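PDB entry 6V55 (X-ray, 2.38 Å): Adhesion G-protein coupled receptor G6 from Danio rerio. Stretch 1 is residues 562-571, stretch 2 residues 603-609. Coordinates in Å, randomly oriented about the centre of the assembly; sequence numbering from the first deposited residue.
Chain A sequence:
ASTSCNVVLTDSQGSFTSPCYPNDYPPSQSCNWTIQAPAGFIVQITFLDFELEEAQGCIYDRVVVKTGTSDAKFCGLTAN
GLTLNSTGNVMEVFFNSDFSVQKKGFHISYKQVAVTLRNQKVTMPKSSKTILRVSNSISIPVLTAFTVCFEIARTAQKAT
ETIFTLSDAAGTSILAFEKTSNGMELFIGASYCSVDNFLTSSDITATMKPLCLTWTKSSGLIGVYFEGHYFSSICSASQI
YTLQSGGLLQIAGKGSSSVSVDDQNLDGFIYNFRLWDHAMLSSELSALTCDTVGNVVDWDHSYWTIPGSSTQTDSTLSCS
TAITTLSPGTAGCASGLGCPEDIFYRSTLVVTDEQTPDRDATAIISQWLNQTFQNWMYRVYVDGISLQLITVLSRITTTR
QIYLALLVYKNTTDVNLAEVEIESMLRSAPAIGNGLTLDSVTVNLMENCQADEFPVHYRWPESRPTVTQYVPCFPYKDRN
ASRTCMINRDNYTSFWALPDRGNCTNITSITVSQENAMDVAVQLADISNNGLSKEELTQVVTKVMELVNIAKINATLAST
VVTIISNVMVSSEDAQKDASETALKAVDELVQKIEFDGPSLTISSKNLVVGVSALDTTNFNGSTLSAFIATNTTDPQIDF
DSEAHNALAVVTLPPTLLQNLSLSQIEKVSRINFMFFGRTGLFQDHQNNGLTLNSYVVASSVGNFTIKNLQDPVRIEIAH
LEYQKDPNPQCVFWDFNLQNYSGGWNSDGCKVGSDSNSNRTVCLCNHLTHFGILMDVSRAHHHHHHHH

Stretch 1 562-571: VTIISNVMVS
Stretch 2 603-609: ISSKNLV

Residues 562-568 are helical, continuing a helix that begins earlier in the chain, with phi/psi from -96/-14 at Thr-563 to -61/-48 at Ile-564. Its backbone bonds include Ser-566 N to Val-562 O at 2.8 Å and Val-568 N to Ile-564 O at 3.0 Å. A type I turn spans Val-568 to Ser-571. The second stretch runs extended through Ser-605 (-154/-173), bends at Lys-606 (-69/-45) and Asn-607 (-114/10), and becomes strand at Leu-608 (-155/122) and Val-609. The register is set by two CA pairs: Thr-563 CA to Ser-605 CA at 6.0 Å and Ser-566 CA to Asn-607 CA at 5.3 Å. Together the stretches bury 478 Å².

Ser-566 is the polar centre. Its CA-to-CB bond points toward the second stretch, and chi1 of -179° (t) places OG to accept a hydrogen bond from Asn-607 N, with N to OG 3.1 Å and an N-H...acceptor angle of 164°. The same OG donates a weak bond to Ser-605 OG at 3.4 Å. A short side chain suits this close approach: Ser-566 CB lies 3.3 Å from Ser-605 OG. Ser-605, at chi1 62° (p), turns its hydroxyl forward along its own stretch, where OG donates to Leu-608 O over a very short 2.4 Å, bracing the bend.

Asn-607 also points toward the helix. With chi1 -54° (m) and chi2 -64°, its ND2 donates to Ser-566 O at 3.3 Å and 158°, although the position of ND2 is less certain because it is modelled too close to Val-570 CG1. The other end of the amide is used too: OD1 accepts from Lys-606 NZ at 2.8 Å. Asn-607 thus contacts Ser-566 through both backbone N and side-chain amide.

Apolar packing accompanies this polar centre. Leu-608, at chi1 179° (t) and chi2 67° (p), brings CD2 to 3.9 Å from Val-562 CG1 and 4.4 Å from Ile-565 CB. Val-562, at chi1 153° (t), also sets CB 3.9 Å from Ile-603 CG2; its branched, buried side chain suits a site between these two residues. Met-569 uses a longer reach: chi1 -81° (m), chi2 -180° (t) and chi3 -127° bring CE to 3.7 Å from Leu-608 CB, while SD lies 3.6 Å from Asn-607 O. Thr-563, pointing sideways at chi1 66° (p), packs CG2 3.8 Å from Ser-605 CB. Val-568 and Val-609 both point away, consistent with their lack of contact here.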

# COMPACT_ATOMS: atom_id res chain seq x y z
N VAL A 562 8.72 5.75 31.55
CA VAL A 562 9.40 4.50 31.87
C VAL A 562 9.58 3.65 30.61
O VAL A 562 10.55 2.88 30.49
CB VAL A 562 8.65 3.81 33.05
CG1 VAL A 562 8.77 2.29 33.11
CG2 VAL A 562 9.20 4.37 34.36
N THR A 563 8.74 3.90 29.60
CA THR A 563 8.93 3.10 28.41
C THR A 563 9.79 3.79 27.37
O THR A 563 10.20 3.12 26.42
CB THR A 563 7.58 2.69 27.85
OG1 THR A 563 6.87 3.84 27.38
CG2 THR A 563 6.77 2.03 28.94
N ILE A 564 10.04 5.10 27.49
CA ILE A 564 11.17 5.68 26.77
C ILE A 564 12.45 5.01 27.24
O ILE A 564 13.19 4.45 26.42
CB ILE A 564 11.23 7.21 26.94
CG1 ILE A 564 9.93 7.77 26.38
CG2 ILE A 564 12.37 7.77 26.17
CD1 ILE A 564 9.60 9.21 26.74
N ILE A 565 12.63 4.90 28.56
CA ILE A 565 13.85 4.35 29.15
C ILE A 565 13.95 2.83 28.94
O ILE A 565 15.04 2.30 28.72
CB ILE A 565 13.93 4.74 30.64
CG1 ILE A 565 13.69 6.26 30.81
CG2 ILE A 565 15.27 4.38 31.24
CD1 ILE A 565 14.80 7.17 30.26
N SER A 566 12.81 2.12 28.96
CA SER A 566 12.80 0.69 28.65
C SER A 566 13.19 0.42 27.20
O SER A 566 13.89 -0.57 26.92
CB SER A 566 11.42 0.11 28.90
OG SER A 566 11.38 -1.28 28.62
N ASN A 567 12.76 1.28 26.27
CA ASN A 567 13.13 1.13 24.88
C ASN A 567 14.59 1.49 24.63
O ASN A 567 15.22 0.91 23.74
CB ASN A 567 12.28 2.01 24.01
CG ASN A 567 10.88 1.53 23.85
OD1 ASN A 567 10.52 0.45 24.32
ND2 ASN A 567 10.05 2.36 23.23
N VAL A 568 15.15 2.43 25.39
CA VAL A 568 16.59 2.66 25.22
C VAL A 568 17.40 1.56 25.88
O VAL A 568 18.57 1.39 25.55
CB VAL A 568 17.11 4.04 25.69
CG1 VAL A 568 16.17 5.16 25.28
CG2 VAL A 568 17.42 4.08 27.17
N MET A 569 16.80 0.75 26.76
CA MET A 569 17.53 -0.39 27.30
C MET A 569 17.70 -1.53 26.30
O MET A 569 18.53 -2.41 26.55
CB MET A 569 16.83 -0.93 28.52
CG MET A 569 17.12 -0.16 29.74
SD MET A 569 16.25 -0.87 31.13
CE MET A 569 15.51 0.68 31.60
N VAL A 570 16.93 -1.58 25.21
CA VAL A 570 17.12 -2.66 24.25
C VAL A 570 17.92 -2.14 23.07
O VAL A 570 18.07 -2.84 22.06
CB VAL A 570 15.80 -3.30 23.79
CG1 VAL A 570 15.13 -4.00 24.94
CG2 VAL A 570 14.87 -2.29 23.18
N SER A 571 18.47 -0.93 23.19
CA SER A 571 19.36 -0.41 22.16
C SER A 571 20.72 -1.07 22.28
O SER A 571 20.98 -1.86 23.20
CB SER A 571 19.47 1.10 22.29
OG SER A 571 18.26 1.67 21.83
N ILE A 603 4.78 0.88 38.11
CA ILE A 603 4.81 1.22 36.69
C ILE A 603 5.71 0.23 35.97
O ILE A 603 6.92 0.20 36.21
CB ILE A 603 5.29 2.65 36.44
CG1 ILE A 603 4.31 3.65 37.02
CG2 ILE A 603 5.35 2.88 34.97
CD1 ILE A 603 4.89 4.35 38.13
N SER A 604 5.13 -0.57 35.09
CA SER A 604 5.85 -1.65 34.46
C SER A 604 6.15 -1.35 32.99
O SER A 604 5.48 -0.53 32.34
CB SER A 604 5.07 -2.96 34.54
OG SER A 604 5.92 -4.08 34.30
N SER A 605 7.15 -2.05 32.49
CA SER A 605 7.50 -2.06 31.07
C SER A 605 8.20 -3.38 30.80
O SER A 605 8.29 -4.24 31.69
CB SER A 605 8.38 -0.87 30.72
OG SER A 605 9.58 -0.98 31.45
N LYS A 606 8.74 -3.54 29.58
CA LYS A 606 9.38 -4.80 29.21
C LYS A 606 10.69 -5.02 29.96
O LYS A 606 10.89 -6.10 30.53
CB LYS A 606 9.58 -4.85 27.69
CG LYS A 606 9.97 -6.24 27.14
CD LYS A 606 10.96 -6.12 25.96
CE LYS A 606 11.83 -7.38 25.74
NZ LYS A 606 13.18 -7.31 26.40
N ASN A 607 11.55 -4.00 30.07
CA ASN A 607 12.83 -4.17 30.76
C ASN A 607 12.98 -3.36 32.05
O ASN A 607 14.09 -3.29 32.59
CB ASN A 607 14.00 -3.80 29.84
CG ASN A 607 13.97 -4.54 28.54
OD1 ASN A 607 14.10 -5.77 28.51
ND2 ASN A 607 13.82 -3.80 27.44
N LEU A 608 11.91 -2.74 32.55
CA LEU A 608 12.00 -1.81 33.67
C LEU A 608 10.67 -1.75 34.41
O LEU A 608 9.65 -1.40 33.81
CB LEU A 608 12.37 -0.41 33.20
CG LEU A 608 12.46 0.63 34.32
CD1 LEU A 608 13.62 0.33 35.24
CD2 LEU A 608 12.56 2.04 33.80
N VAL A 609 10.69 -2.06 35.70
CA VAL A 609 9.53 -1.84 36.55
C VAL A 609 9.97 -0.97 37.72
O VAL A 609 11.05 -1.20 38.29
CB VAL A 609 8.88 -3.16 37.00
CG1 VAL A 609 9.89 -4.15 37.58
CG2 VAL A 609 7.75 -2.91 37.93